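CARDB domain-containing protein (Pyrococcus furiosus, PDB 3IDU) is of unknown function but binds two manganese ions in its CARDB domain, an all-beta piece of a larger archaeal protein. Local coordinates at residues A[90-96]-A[110-116]; A[4-8]-A[19-23]; A[41-47]-A[68-73]. All coordinates share one frame; numbering follows the deposited sequence.

Contact 1 of 3, residues A[90-96]-A[110-116]. With MN (manganese (II) ion), chain C.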
ATOM      1  N   TYR A  90     -11.998  -9.180   8.165  1.00 41.26           N
ATOM      2  CA  TYR A  90     -10.545  -9.114   8.087  1.00 30.81           C
ATOM      3  C   TYR A  90     -10.047  -7.700   7.798  1.00 33.51           C
ATOM      4  O   TYR A  90     -10.686  -6.945   7.066  1.00 28.31           O
ATOM      5  CB  TYR A  90     -10.046 -10.065   6.996  1.00 40.37           C
ATOM      6  CG  TYR A  90     -10.319 -11.527   7.273  1.00 40.05           C
ATOM      7  CD1 TYR A  90      -9.341 -12.344   7.839  1.00 40.49           C
ATOM      8  CD2 TYR A  90     -11.557 -12.094   6.973  1.00 43.07           C
ATOM      9  CE1 TYR A  90      -9.587 -13.690   8.100  1.00 45.22           C
ATOM     10  CE2 TYR A  90     -11.816 -13.439   7.230  1.00 44.67           C
ATOM     11  CZ  TYR A  90     -10.828 -14.231   7.792  1.00 47.54           C
ATOM     12  OH  TYR A  90     -11.079 -15.562   8.043  1.00 53.64           O
ATOM     13  N   ARG A  91      -8.904  -7.349   8.382  1.00 23.84           N
ATOM     14  CA  ARG A  91      -8.303  -6.034   8.178  1.00 24.05           C
ATOM     15  C   ARG A  91      -7.007  -6.177   7.386  1.00 20.17           C
ATOM     16  O   ARG A  91      -6.077  -6.858   7.816  1.00 15.14           O
ATOM     17  CB  ARG A  91      -8.012  -5.365   9.525  1.00 24.05           C
ATOM     18  CG  ARG A  91      -7.242  -4.049   9.409  1.00 28.45           C
ATOM     19  CD  ARG A  91      -7.024  -3.381  10.770  1.00 26.42           C
ATOM     20  NE  ARG A  91      -8.278  -2.992  11.415  1.00 45.00           N
ATOM     21  CZ  ARG A  91      -9.002  -3.781  12.206  1.00 46.54           C
ATOM     22  NH1 ARG A  91      -8.601  -5.019  12.463  1.00 47.75           N
ATOM     23  NH2 ARG A  91     -10.130  -3.331  12.744  1.00 36.46           N
ATOM     24  N   ILE A  92      -6.957  -5.550   6.216  1.00 16.17           N
ATOM     25  CA  ILE A  92      -5.762  -5.604   5.382  1.00 11.82           C
ATOM     26  C   ILE A  92      -4.968  -4.323   5.617  1.00 12.15           C
ATOM     27  O   ILE A  92      -5.525  -3.227   5.583  1.00 16.24           O
ATOM     28  CB  ILE A  92      -6.105  -5.687   3.863  1.00 10.10           C
ATOM     29  CG1 ILE A  92      -6.811  -7.008   3.537  1.00 18.26           C
ATOM     30  CG2 ILE A  92      -4.825  -5.638   3.032  1.00 18.01           C
ATOM     31  CD1 ILE A  92      -8.120  -7.217   4.248  1.00 29.12           C
ATOM     32  N   ASN A  93      -3.673  -4.468   5.879  1.00  9.83           N
ATOM     33  CA  ASN A  93      -2.811  -3.320   6.085  1.00 10.73           C
ATOM     34  C   ASN A  93      -1.712  -3.371   5.044  1.00 11.58           C
ATOM     35  O   ASN A  93      -1.251  -4.444   4.665  1.00 11.69           O
ATOM     36  CB  ASN A  93      -2.160  -3.329   7.479  1.00 11.36           C
ATOM     37  CG  ASN A  93      -3.093  -2.840   8.575  1.00 10.53           C
ATOM     38  OD1 ASN A  93      -3.431  -3.584   9.493  1.00 14.37           O
ATOM     39  ND2 ASN A  93      -3.508  -1.581   8.484  1.00 12.36           N
ATOM     40  N   ALA A  94      -1.307  -2.200   4.570  1.00 11.31           N
ATOM     41  CA  ALA A  94      -0.231  -2.109   3.602  1.00  7.72           C
ATOM     42  C   ALA A  94       0.703  -1.041   4.144  1.00 11.67           C
ATOM     43  O   ALA A  94       0.253  -0.002   4.628  1.00 12.46           O
ATOM     44  CB  ALA A  94      -0.771  -1.708   2.237  1.00 11.25           C
ATOM     45  N   THR A  95       2.001  -1.304   4.096  1.00  7.58           N
ATOM     46  CA  THR A  95       2.967  -0.336   4.594  1.00  6.14           C
ATOM     47  C   THR A  95       4.111  -0.151   3.615  1.00 10.51           C
ATOM     48  O   THR A  95       4.454  -1.063   2.861  1.00 10.80           O
ATOM     49  CB  THR A  95       3.586  -0.780   5.937  1.00 10.43           C
ATOM     50  OG1 THR A  95       4.461  -1.897   5.716  1.00 11.19           O
ATOM     51  CG2 THR A  95       2.497  -1.194   6.919  1.00 10.70           C
ATOM     52  N   VAL A  96       4.701   1.036   3.630  1.00  7.09           N
ATOM     53  CA  VAL A  96       5.845   1.312   2.780  1.00  6.70           C
ATOM     54  C   VAL A  96       6.890   1.974   3.679  1.00  8.75           C
ATOM     55  O   VAL A  96       6.567   2.820   4.511  1.00  8.51           O
ATOM     56  CB  VAL A  96       5.461   2.192   1.565  1.00  7.74           C
ATOM     57  CG1 VAL A  96       4.887   3.523   2.025  1.00  9.65           C
ATOM     58  CG2 VAL A  96       6.680   2.404   0.678  1.00  4.59           C
ATOM     59  N   ASN A 110       2.290   6.514   5.445  1.00  9.13           N
ATOM     60  CA  ASN A 110       2.943   5.312   4.939  1.00  8.90           C
ATOM     61  C   ASN A 110       2.190   4.033   5.271  1.00  6.69           C
ATOM     62  O   ASN A 110       2.696   2.940   5.027  1.00 10.10           O
ATOM     63  CB  ASN A 110       4.364   5.224   5.501  1.00 10.02           C
ATOM     64  CG  ASN A 110       5.291   6.259   4.906  1.00 10.86           C
ATOM     65  OD1 ASN A 110       4.955   7.438   4.829  1.00 11.91           O
ATOM     66  ND2 ASN A 110       6.471   5.824   4.491  1.00  8.43           N
ATOM     67  N   VAL A 111       0.987   4.158   5.822  1.00 10.00           N
ATOM     68  CA  VAL A 111       0.201   2.981   6.180  1.00 10.99           C
ATOM     69  C   VAL A 111      -1.233   3.064   5.665  1.00 11.72           C
ATOM     70  O   VAL A 111      -1.899   4.089   5.823  1.00 12.56           O
ATOM     71  CB  VAL A 111       0.158   2.794   7.712  1.00 15.15           C
ATOM     72  CG1 VAL A 111      -0.677   1.573   8.064  1.00 21.19           C
ATOM     73  CG2 VAL A 111       1.570   2.648   8.261  1.00 13.55           C
ATOM     74  N   ALA A 112      -1.694   1.977   5.053  1.00 11.81           N
ATOM     75  CA  ALA A 112      -3.048   1.886   4.523  1.00 12.35           C
ATOM     76  C   ALA A 112      -3.827   0.831   5.306  1.00 15.28           C
ATOM     77  O   ALA A 112      -3.260  -0.161   5.779  1.00 14.62           O
ATOM     78  CB  ALA A 112      -3.013   1.514   3.043  1.00 14.29           C
ATOM     79  N   THR A 113      -5.127   1.057   5.447  1.00 14.44           N
ATOM     80  CA  THR A 113      -5.995   0.130   6.158  1.00 15.85           C
ATOM     81  C   THR A 113      -7.202  -0.129   5.268  1.00 18.21           C
ATOM     82  O   THR A 113      -7.810   0.805   4.748  1.00 21.15           O
ATOM     83  CB  THR A 113      -6.454   0.724   7.507  1.00 15.15           C
ATOM     84  OG1 THR A 113      -5.302   1.111   8.267  1.00 23.19           O
ATOM     85  CG2 THR A 113      -7.250  -0.303   8.303  1.00 26.45           C
ATOM     86  N   PHE A 114      -7.531  -1.399   5.080  1.00 13.45           N
ATOM     87  CA  PHE A 114      -8.653  -1.780   4.238  1.00 17.90           C
ATOM     88  C   PHE A 114      -9.334  -2.993   4.856  1.00 19.65           C
ATOM     89  O   PHE A 114      -8.704  -4.027   5.084  1.00 22.45           O
ATOM     90  CB  PHE A 114      -8.143  -2.096   2.828  1.00 20.82           C
ATOM     91  CG  PHE A 114      -9.222  -2.174   1.790  1.00 23.11           C
ATOM     92  CD1 PHE A 114     -10.031  -3.300   1.688  1.00 31.10           C
ATOM     93  CD2 PHE A 114      -9.439  -1.109   0.920  1.00 25.12           C
ATOM     94  CE1 PHE A 114     -11.044  -3.370   0.735  1.00 36.31           C
ATOM     95  CE2 PHE A 114     -10.451  -1.166  -0.039  1.00 23.99           C
ATOM     96  CZ  PHE A 114     -11.256  -2.300  -0.130  1.00 27.99           C
ATOM     97  N   ASP A 115     -10.624  -2.854   5.137  1.00 25.34           N
ATOM     98  CA  ASP A 115     -11.406  -3.921   5.743  1.00 22.79           C
ATOM     99  C   ASP A 115     -12.156  -4.754   4.705  1.00 23.93           C
ATOM    100  O   ASP A 115     -12.778  -4.214   3.788  1.00 24.41           O
ATOM    101  CB  ASP A 115     -12.374  -3.308   6.756  1.00 19.11           C
ATOM    102  CG  ASP A 115     -11.649  -2.672   7.930  1.00 31.02           C
ATOM    103  OD1 ASP A 115     -12.006  -1.540   8.326  1.00 35.45           O
ATOM    104  OD2 ASP A 115     -10.712  -3.307   8.464  1.00 34.06           O
ATOM    105  N   VAL A 116     -12.088  -6.073   4.858  1.00 24.58           N
ATOM    106  CA  VAL A 116     -12.745  -6.996   3.940  1.00 21.99           C
ATOM    107  C   VAL A 116     -13.637  -7.975   4.691  1.00 29.07           C
ATOM    108  O   VAL A 116     -13.214  -8.589   5.671  1.00 29.15           O
ATOM    109  CB  VAL A 116     -11.709  -7.806   3.127  1.00 26.69           C
ATOM    110  CG1 VAL A 116     -12.419  -8.796   2.215  1.00 22.94           C
ATOM    111  CG2 VAL A 116     -10.840  -6.864   2.309  1.00 20.35           C
TER
HETATM  112 MN    MN C 601       5.168   9.131   3.430  1.00  9.80          MN
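N110 and V96 meet at the end of an antiparallel ladder, where strands 88-96 and 111-118 reach the metal site. Followed outward, the N110 side chain works on two partners. CB lies 3.4 Å from V96 O and also brushes V96 CG1. CG stands anti to the carbonyl carbon (chi1 -71°), which sends the amide past the strand end. There OD1 binds the manganese ion at 2.2 Å, while ND2 turns back to V96 O at 3.0 Å. This bond leaves in the amide plane of N110 and is fairly straight, but ND2 sits 46° above the V96 carbonyl plane. V96 N in turn donates to N110 O, closing the pair. D18, L19, E104, N106 and N109 complete the ion's shell.

Further along, A112 O takes two donors from opposite faces of its plane: the backbone N of A94 and N93 ND2, the latter at 3.1 Å. On the same side of the sheet as N93, R91 and D115 lie side by side; D115 OD2 sits over a guanidinium face, 3.8 Å from R91 NE, with the planes 88° apart. This is a long, purely electrostatic pair. On the other side, I92 CD1 presses on V116 CG2 at a tight 3.4 Å, and A94 and A112 meet through their CB atoms.

With both its oxygen and its nitrogen engaged, the N110 amide is held against flipping. Binding of OD1 to the ion would probably polarise the amide and strengthen ND2 as a donor, tying the metal shell to the strand ladder.

Contact 2 of 3, residues A[4-8]-A[19-23]; sequences YDKLS and LTVEI. With MN (manganese (II) ion), chain C.
The hydroxyl of T20, hydrogen-bonded through OG1 to the backbone oxygen of N109, a residue whose side chain binds manganese, is covered by L7, three of whose carbons pack against OG1. L7 CG is nearest, 3.5 Å from T20 OG1, and CD1 and CD2 lie hardly farther off. The two side chains meet tip to tip. For T20 this follows from a first torsion of -164°, which sets OG1 anti to the backbone N and out toward the N-terminal segment.

L7 is the main wedge of 4-8 against strand 19-24. Its CD2 reaches past T20 to V21 O at 3.8 Å and touches E22 CB at 4.0 Å, so the branched end straddles the strand from T20 to E22. A type I beta turn from D5 to S8 presents it; S8 N bonds to D5 O at 2.8 Å and D5 N to S8 O, which pins both ends of the turn. Cutting L7 back to an alanine is likely to open a gap over T20 and E22 and leave the turn little apolar grip on the strand.

Charges at the border are looser. K6 crosses E22 at about a right angle, with NZ 4.2 Å from E22 OE2, beyond a salt bridge. D5 OD1 comes within 4.5 Å of E22 OE1, a like-charged pair that K6 probably eases.

At the start of the strand L19 O binds the manganese ion at 2.2 Å. The N-terminal segment thus clings to the strand chiefly by one leucine, shielding the hydroxyl of T20, whose bond to N109 probably helps hold the metal loop beside the strand.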
ATOM      1  N   TYR A   4      -4.187  14.595  -7.773  1.00 32.51           N
ATOM      2  CA  TYR A   4      -4.424  15.135  -6.439  1.00 29.76           C
ATOM      3  C   TYR A   4      -5.700  14.526  -5.880  1.00 26.95           C
ATOM      4  O   TYR A   4      -6.730  14.509  -6.553  1.00 19.96           O
ATOM      5  CB  TYR A   4      -4.558  16.661  -6.469  1.00 19.82           C
ATOM      6  CG  TYR A   4      -3.273  17.383  -6.791  1.00 29.45           C
ATOM      7  CD1 TYR A   4      -2.154  17.260  -5.966  1.00 33.21           C
ATOM      8  CD2 TYR A   4      -3.166  18.170  -7.932  1.00 31.10           C
ATOM      9  CE1 TYR A   4      -0.959  17.905  -6.275  1.00 33.83           C
ATOM     10  CE2 TYR A   4      -1.978  18.818  -8.248  1.00 30.35           C
ATOM     11  CZ  TYR A   4      -0.880  18.681  -7.418  1.00 31.08           C
ATOM     12  OH  TYR A   4       0.297  19.317  -7.741  1.00 31.53           O
ATOM     13  N   ASP A   5      -5.611  14.012  -4.656  1.00 27.75           N
ATOM     14  CA  ASP A   5      -6.748  13.405  -3.967  1.00 23.87           C
ATOM     15  C   ASP A   5      -6.551  13.562  -2.459  1.00 19.62           C
ATOM     16  O   ASP A   5      -5.587  14.196  -2.026  1.00 21.44           O
ATOM     17  CB  ASP A   5      -6.896  11.927  -4.361  1.00 30.41           C
ATOM     18  CG  ASP A   5      -5.657  11.097  -4.059  1.00 30.27           C
ATOM     19  OD1 ASP A   5      -5.603   9.938  -4.525  1.00 35.59           O
ATOM     20  OD2 ASP A   5      -4.748  11.585  -3.360  1.00 30.43           O
ATOM     21  N   LYS A   6      -7.451  13.002  -1.655  1.00 24.22           N
ATOM     22  CA  LYS A   6      -7.328  13.149  -0.205  1.00 23.78           C
ATOM     23  C   LYS A   6      -6.071  12.510   0.370  1.00 27.70           C
ATOM     24  O   LYS A   6      -5.805  12.612   1.569  1.00 27.96           O
ATOM     25  CB  LYS A   6      -8.569  12.592   0.512  1.00 29.69           C
ATOM     26  CG  LYS A   6      -8.594  11.087   0.743  1.00 35.53           C
ATOM     27  CD  LYS A   6      -8.966  10.307  -0.499  1.00 37.87           C
ATOM     28  CE  LYS A   6      -9.256   8.850  -0.145  1.00 41.75           C
ATOM     29  NZ  LYS A   6      -9.606   8.028  -1.341  1.00 44.90           N
ATOM     30  N   LEU A   7      -5.298  11.852  -0.484  1.00 22.88           N
ATOM     31  CA  LEU A   7      -4.064  11.210  -0.047  1.00 27.46           C
ATOM     32  C   LEU A   7      -2.874  11.877  -0.734  1.00 26.36           C
ATOM     33  O   LEU A   7      -1.719  11.520  -0.495  1.00 27.21           O
ATOM     34  CB  LEU A   7      -4.096   9.719  -0.396  1.00 29.49           C
ATOM     35  CG  LEU A   7      -2.958   8.858   0.151  1.00 33.54           C
ATOM     36  CD1 LEU A   7      -3.041   8.804   1.675  1.00 38.17           C
ATOM     37  CD2 LEU A   7      -3.053   7.459  -0.432  1.00 35.84           C
ATOM     38  N   SER A   8      -3.167  12.856  -1.585  1.00 29.66           N
ATOM     39  CA  SER A   8      -2.132  13.569  -2.321  1.00 24.63           C
ATOM     40  C   SER A   8      -2.398  15.066  -2.438  1.00 28.05           C
ATOM     41  O   SER A   8      -3.334  15.489  -3.120  1.00 25.40           O
ATOM     42  CB  SER A   8      -1.992  12.979  -3.724  1.00 29.10           C
ATOM     43  OG  SER A   8      -1.091  13.748  -4.506  1.00 32.81           O
ATOM     44  N   LEU A  19       6.683   8.778   0.317  1.00  7.57           N
ATOM     45  CA  LEU A  19       6.056   7.518   0.002  1.00  7.40           C
ATOM     46  C   LEU A  19       4.679   7.405   0.625  1.00 12.04           C
ATOM     47  O   LEU A  19       4.469   7.805   1.763  1.00  8.33           O
ATOM     48  CB  LEU A  19       6.942   6.391   0.514  1.00  7.75           C
ATOM     49  CG  LEU A  19       8.338   6.379  -0.102  1.00  6.62           C
ATOM     50  CD1 LEU A  19       9.273   5.509   0.725  1.00  6.32           C
ATOM     51  CD2 LEU A  19       8.243   5.862  -1.531  1.00  9.48           C
ATOM     52  N   THR A  20       3.740   6.849  -0.130  1.00  8.41           N
ATOM     53  CA  THR A  20       2.390   6.660   0.369  1.00  9.00           C
ATOM     54  C   THR A  20       1.848   5.353  -0.199  1.00  9.40           C
ATOM     55  O   THR A  20       2.338   4.863  -1.215  1.00  9.46           O
ATOM     56  CB  THR A  20       1.461   7.817  -0.049  1.00 13.71           C
ATOM     57  OG1 THR A  20       0.278   7.790   0.760  1.00 24.73           O
ATOM     58  CG2 THR A  20       1.066   7.676  -1.506  1.00  5.22           C
ATOM     59  N   VAL A  21       0.841   4.792   0.458  1.00 10.38           N
ATOM     60  CA  VAL A  21       0.240   3.544   0.002  1.00 10.26           C
ATOM     61  C   VAL A  21      -1.276   3.564   0.144  1.00 11.53           C
ATOM     62  O   VAL A  21      -1.824   4.211   1.037  1.00 11.20           O
ATOM     63  CB  VAL A  21       0.770   2.327   0.793  1.00 12.07           C
ATOM     64  CG1 VAL A  21       2.223   2.074   0.461  1.00 22.00           C
ATOM     65  CG2 VAL A  21       0.591   2.564   2.286  1.00 11.81           C
ATOM     66  N   GLU A  22      -1.942   2.840  -0.749  1.00 11.58           N
ATOM     67  CA  GLU A  22      -3.394   2.738  -0.743  1.00 11.72           C
ATOM     68  C   GLU A  22      -3.748   1.350  -1.264  1.00 13.68           C
ATOM     69  O   GLU A  22      -3.095   0.839  -2.175  1.00 12.68           O
ATOM     70  CB  GLU A  22      -4.016   3.794  -1.658  1.00 14.30           C
ATOM     71  CG  GLU A  22      -5.419   4.214  -1.247  1.00 25.54           C
ATOM     72  CD  GLU A  22      -6.189   4.883  -2.374  1.00 25.38           C
ATOM     73  OE1 GLU A  22      -5.572   5.627  -3.160  1.00 25.10           O
ATOM     74  OE2 GLU A  22      -7.413   4.668  -2.464  1.00 32.68           O
ATOM     75  N   ILE A  23      -4.775   0.741  -0.683  1.00 12.73           N
ATOM     76  CA  ILE A  23      -5.216  -0.588  -1.097  1.00 10.31           C
ATOM     77  C   ILE A  23      -6.544  -0.460  -1.836  1.00 10.12           C
ATOM     78  O   ILE A  23      -7.400   0.326  -1.439  1.00 15.29           O
ATOM     79  CB  ILE A  23      -5.452  -1.500   0.119  1.00 11.82           C
ATOM     80  CG1 ILE A  23      -4.146  -1.699   0.891  1.00 10.47           C
ATOM     81  CG2 ILE A  23      -6.039  -2.830  -0.340  1.00 10.85           C
ATOM     82  CD1 ILE A  23      -4.362  -2.111   2.334  1.00 20.40           C
TER
HETATM   83 MN    MN C 601       5.168   9.131   3.430  1.00  9.80          MN

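Contact 3 of 3, residues A[41-47]-A[68-73]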
ATOM      1  N   VAL A  41       1.336   2.282  -4.683  1.00 11.11           N
ATOM      2  CA  VAL A  41       2.436   2.927  -3.967  1.00 11.43           C
ATOM      3  C   VAL A  41       2.889   4.129  -4.788  1.00 10.91           C
ATOM      4  O   VAL A  41       3.158   4.012  -5.986  1.00  7.65           O
ATOM      5  CB  VAL A  41       3.611   1.936  -3.741  1.00  9.32           C
ATOM      6  CG1 VAL A  41       4.206   1.507  -5.073  1.00 17.27           C
ATOM      7  CG2 VAL A  41       4.671   2.567  -2.851  1.00 12.16           C
ATOM      8  N   LYS A  42       2.961   5.294  -4.148  1.00  6.82           N
ATOM      9  CA  LYS A  42       3.351   6.502  -4.859  1.00  6.05           C
ATOM     10  C   LYS A  42       4.452   7.277  -4.158  1.00  7.98           C
ATOM     11  O   LYS A  42       4.645   7.154  -2.949  1.00  8.22           O
ATOM     12  CB  LYS A  42       2.130   7.416  -5.017  1.00 10.16           C
ATOM     13  CG  LYS A  42       0.868   6.666  -5.427  1.00 23.50           C
ATOM     14  CD  LYS A  42      -0.390   7.512  -5.320  1.00 22.64           C
ATOM     15  CE  LYS A  42      -0.498   8.515  -6.457  1.00 31.30           C
ATOM     16  NZ  LYS A  42      -1.843   9.178  -6.481  1.00 26.98           N
ATOM     17  N   ASN A  43       5.186   8.060  -4.941  1.00  7.43           N
ATOM     18  CA  ASN A  43       6.223   8.927  -4.406  1.00  9.62           C
ATOM     19  C   ASN A  43       5.739  10.310  -4.801  1.00 14.30           C
ATOM     20  O   ASN A  43       5.837  10.696  -5.963  1.00 11.25           O
ATOM     21  CB  ASN A  43       7.585   8.669  -5.050  1.00  9.88           C
ATOM     22  CG  ASN A  43       8.654   9.613  -4.526  1.00 13.81           C
ATOM     23  OD1 ASN A  43       8.401  10.420  -3.628  1.00  8.07           O
ATOM     24  ND2 ASN A  43       9.860   9.510  -5.080  1.00  8.36           N
ATOM     25  N   LEU A  44       5.195  11.046  -3.840  1.00 11.39           N
ATOM     26  CA  LEU A  44       4.681  12.381  -4.111  1.00 14.27           C
ATOM     27  C   LEU A  44       5.787  13.426  -4.174  1.00 18.61           C
ATOM     28  O   LEU A  44       5.544  14.555  -4.596  1.00 14.85           O
ATOM     29  CB  LEU A  44       3.687  12.782  -3.022  1.00 13.35           C
ATOM     30  CG  LEU A  44       2.597  11.766  -2.683  1.00 11.12           C
ATOM     31  CD1 LEU A  44       1.782  12.261  -1.494  1.00 12.92           C
ATOM     32  CD2 LEU A  44       1.711  11.537  -3.893  1.00 16.20           C
ATOM     33  N   GLY A  45       6.993  13.040  -3.763  1.00 13.63           N
ATOM     34  CA  GLY A  45       8.113  13.968  -3.736  1.00 14.65           C
ATOM     35  C   GLY A  45       8.902  14.193  -5.012  1.00 15.83           C
ATOM     36  O   GLY A  45       8.682  13.525  -6.020  1.00 11.61           O
ATOM     37  N   GLY A  46       9.836  15.141  -4.948  1.00 10.09           N
ATOM     38  CA  GLY A  46      10.661  15.473  -6.100  1.00  9.87           C
ATOM     39  C   GLY A  46      11.988  14.734  -6.151  1.00  7.31           C
ATOM     40  O   GLY A  46      12.794  14.946  -7.062  1.00 13.84           O
ATOM     41  N   ILE A  47      12.220  13.877  -5.162  1.00  8.48           N
ATOM     42  CA  ILE A  47      13.440  13.080  -5.095  1.00  7.94           C
ATOM     43  C   ILE A  47      13.012  11.625  -5.196  1.00  6.54           C
ATOM     44  O   ILE A  47      12.022  11.226  -4.587  1.00  8.17           O
ATOM     45  CB  ILE A  47      14.189  13.303  -3.767  1.00  8.05           C
ATOM     46  CG1 ILE A  47      14.590  14.772  -3.642  1.00 15.61           C
ATOM     47  CG2 ILE A  47      15.411  12.399  -3.701  1.00 11.95           C
ATOM     48  CD1 ILE A  47      15.541  15.252  -4.717  1.00 19.68           C
ATOM     49  N   VAL A  68      10.470  -2.178  -4.031  1.00  8.65           N
ATOM     50  CA  VAL A  68      10.259  -1.366  -5.222  1.00 12.44           C
ATOM     51  C   VAL A  68      11.055  -0.076  -5.255  1.00 14.56           C
ATOM     52  O   VAL A  68      11.608   0.359  -4.247  1.00  9.01           O
ATOM     53  CB  VAL A  68       8.768  -0.992  -5.402  1.00 17.45           C
ATOM     54  CG1 VAL A  68       7.908  -2.239  -5.348  1.00 23.60           C
ATOM     55  CG2 VAL A  68       8.349   0.006  -4.344  1.00 18.55           C
ATOM     56  N   SER A  69      11.120   0.511  -6.445  1.00  8.66           N
ATOM     57  CA  SER A  69      11.802   1.772  -6.643  1.00  6.58           C
ATOM     58  C   SER A  69      10.747   2.718  -7.182  1.00  9.49           C
ATOM     59  O   SER A  69       9.813   2.290  -7.860  1.00  9.34           O
ATOM     60  CB  SER A  69      12.939   1.632  -7.658  1.00 10.93           C
ATOM     61  OG  SER A  69      12.434   1.246  -8.924  1.00 14.51           O
ATOM     62  N   LEU A  70      10.871   4.003  -6.862  1.00 10.01           N
ATOM     63  CA  LEU A  70       9.912   4.991  -7.340  1.00  9.36           C
ATOM     64  C   LEU A  70      10.587   6.315  -7.595  1.00 14.72           C
ATOM     65  O   LEU A  70      11.156   6.921  -6.685  1.00 14.32           O
ATOM     66  CB  LEU A  70       8.787   5.198  -6.325  1.00  7.55           C
ATOM     67  CG  LEU A  70       7.796   4.051  -6.137  1.00 13.29           C
ATOM     68  CD1 LEU A  70       6.971   4.323  -4.883  1.00 14.30           C
ATOM     69  CD2 LEU A  70       6.904   3.911  -7.357  1.00 11.80           C
ATOM     70  N   GLY A  71      10.528   6.758  -8.842  1.00  9.08           N
ATOM     71  CA  GLY A  71      11.122   8.032  -9.185  1.00 11.05           C
ATOM     72  C   GLY A  71      10.223   9.136  -8.669  1.00 10.33           C
ATOM     73  O   GLY A  71       9.149   8.868  -8.123  1.00  8.78           O
ATOM     74  N   PRO A  72      10.640  10.396  -8.815  1.00 10.25           N
ATOM     75  CA  PRO A  72       9.808  11.504  -8.339  1.00 11.83           C
ATOM     76  C   PRO A  72       8.428  11.490  -9.004  1.00 13.21           C
ATOM     77  O   PRO A  72       8.308  11.251 -10.208  1.00  8.92           O
ATOM     78  CB  PRO A  72      10.635  12.742  -8.699  1.00 10.10           C
ATOM     79  CG  PRO A  72      11.495  12.283  -9.837  1.00 15.13           C
ATOM     80  CD  PRO A  72      11.880  10.884  -9.440  1.00 13.46           C
ATOM     81  N   LYS A  73       7.394  11.728  -8.205  1.00  7.56           N
ATOM     82  CA  LYS A  73       6.028  11.755  -8.699  1.00  8.71           C
ATOM     83  C   LYS A  73       5.635  10.491  -9.462  1.00 12.79           C
ATOM     84  O   LYS A  73       4.810  10.551 -10.371  1.00 20.53           O
ATOM     85  CB  LYS A  73       5.819  12.987  -9.590  1.00 12.45           C
ATOM     86  CG  LYS A  73       5.912  14.317  -8.850  1.00 16.60           C
ATOM     87  CD  LYS A  73       5.545  15.483  -9.762  1.00 30.88           C
ATOM     88  CE  LYS A  73       5.525  16.809  -9.012  1.00 33.07           C
ATOM     89  NZ  LYS A  73       5.257  17.966  -9.918  1.00 46.02           N
TER
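An Asx turn at N43 ends strand 35-43, and the same side chain clasps the end of strand 61-70, which belongs to the other sheet. N43 OD1 accepts from G45 N at 3.0 Å, a donor placed 49° above the plane of the side-chain carbonyl; OD1 also takes a bond from the backbone N of D18. The amide nitrogen serves the far side of the loop. N43 ND2 gives its straight, in-plane bond to I47 O at 2.8 Å, and makes two weak bonds, to G71 O at 3.2 Å and L70 O at 3.3 Å. CG stands anti to the backbone N (chi1 178°); this turns the amide toward the three carbonyls, while N43 CB rests on L70 CB.

Before the loop, the contact is apolar. V41 CG2 touches L70 CD1 at 3.5 Å, the two side chains crossing obliquely, and V41 CG1 stands at the looser edge beside V68. L19 and V21 of strand 19-24 extend this layer past L70 and V41. The strand ends 41-43 and 68-70 pass at 7.8 Å between axes and 38° between directions, too far apart for a shared ladder.

Beyond it, the loops close on each other. P72 CB packs against the carbonyl oxygens of G45 and G46, the latter at 3.5 Å, and K73 N makes a weak bond to G45 O at 3.1 Å. Thus the buried asparagine serves three backbone carbonyls, two of them weakly, and two backbone amides, one of them from D18, joining turns that leave opposite sheets. Side chains meeting between the layers, with loops closing the end, are characteristic of the beta sandwich of the E-set clan, to which CARDB belongs.

Overall arrangement
Contact 1 is a true strand pair inside the five-stranded sheet, knit by backbone bonds, with a polar and charged face and an apolar one. Contact 3 instead spans the two sheets near one end of the sandwich, so side chains and an asparagine amide do the joining. Contact 2 is the smallest, an N-terminal turn laid on edge strand 19-24; contact 3 lies farthest from the chain centre and contact 1 nearest. That edge strand is paired with 35-43 of contact 3 through T20 N and K42 O, and V21 packs on V96 of contact 1. Contacts 1 and 2 share one manganese ion, through N110 and L19; contact 3 only neighbours the site, L44 packing beside the metal-binding D18.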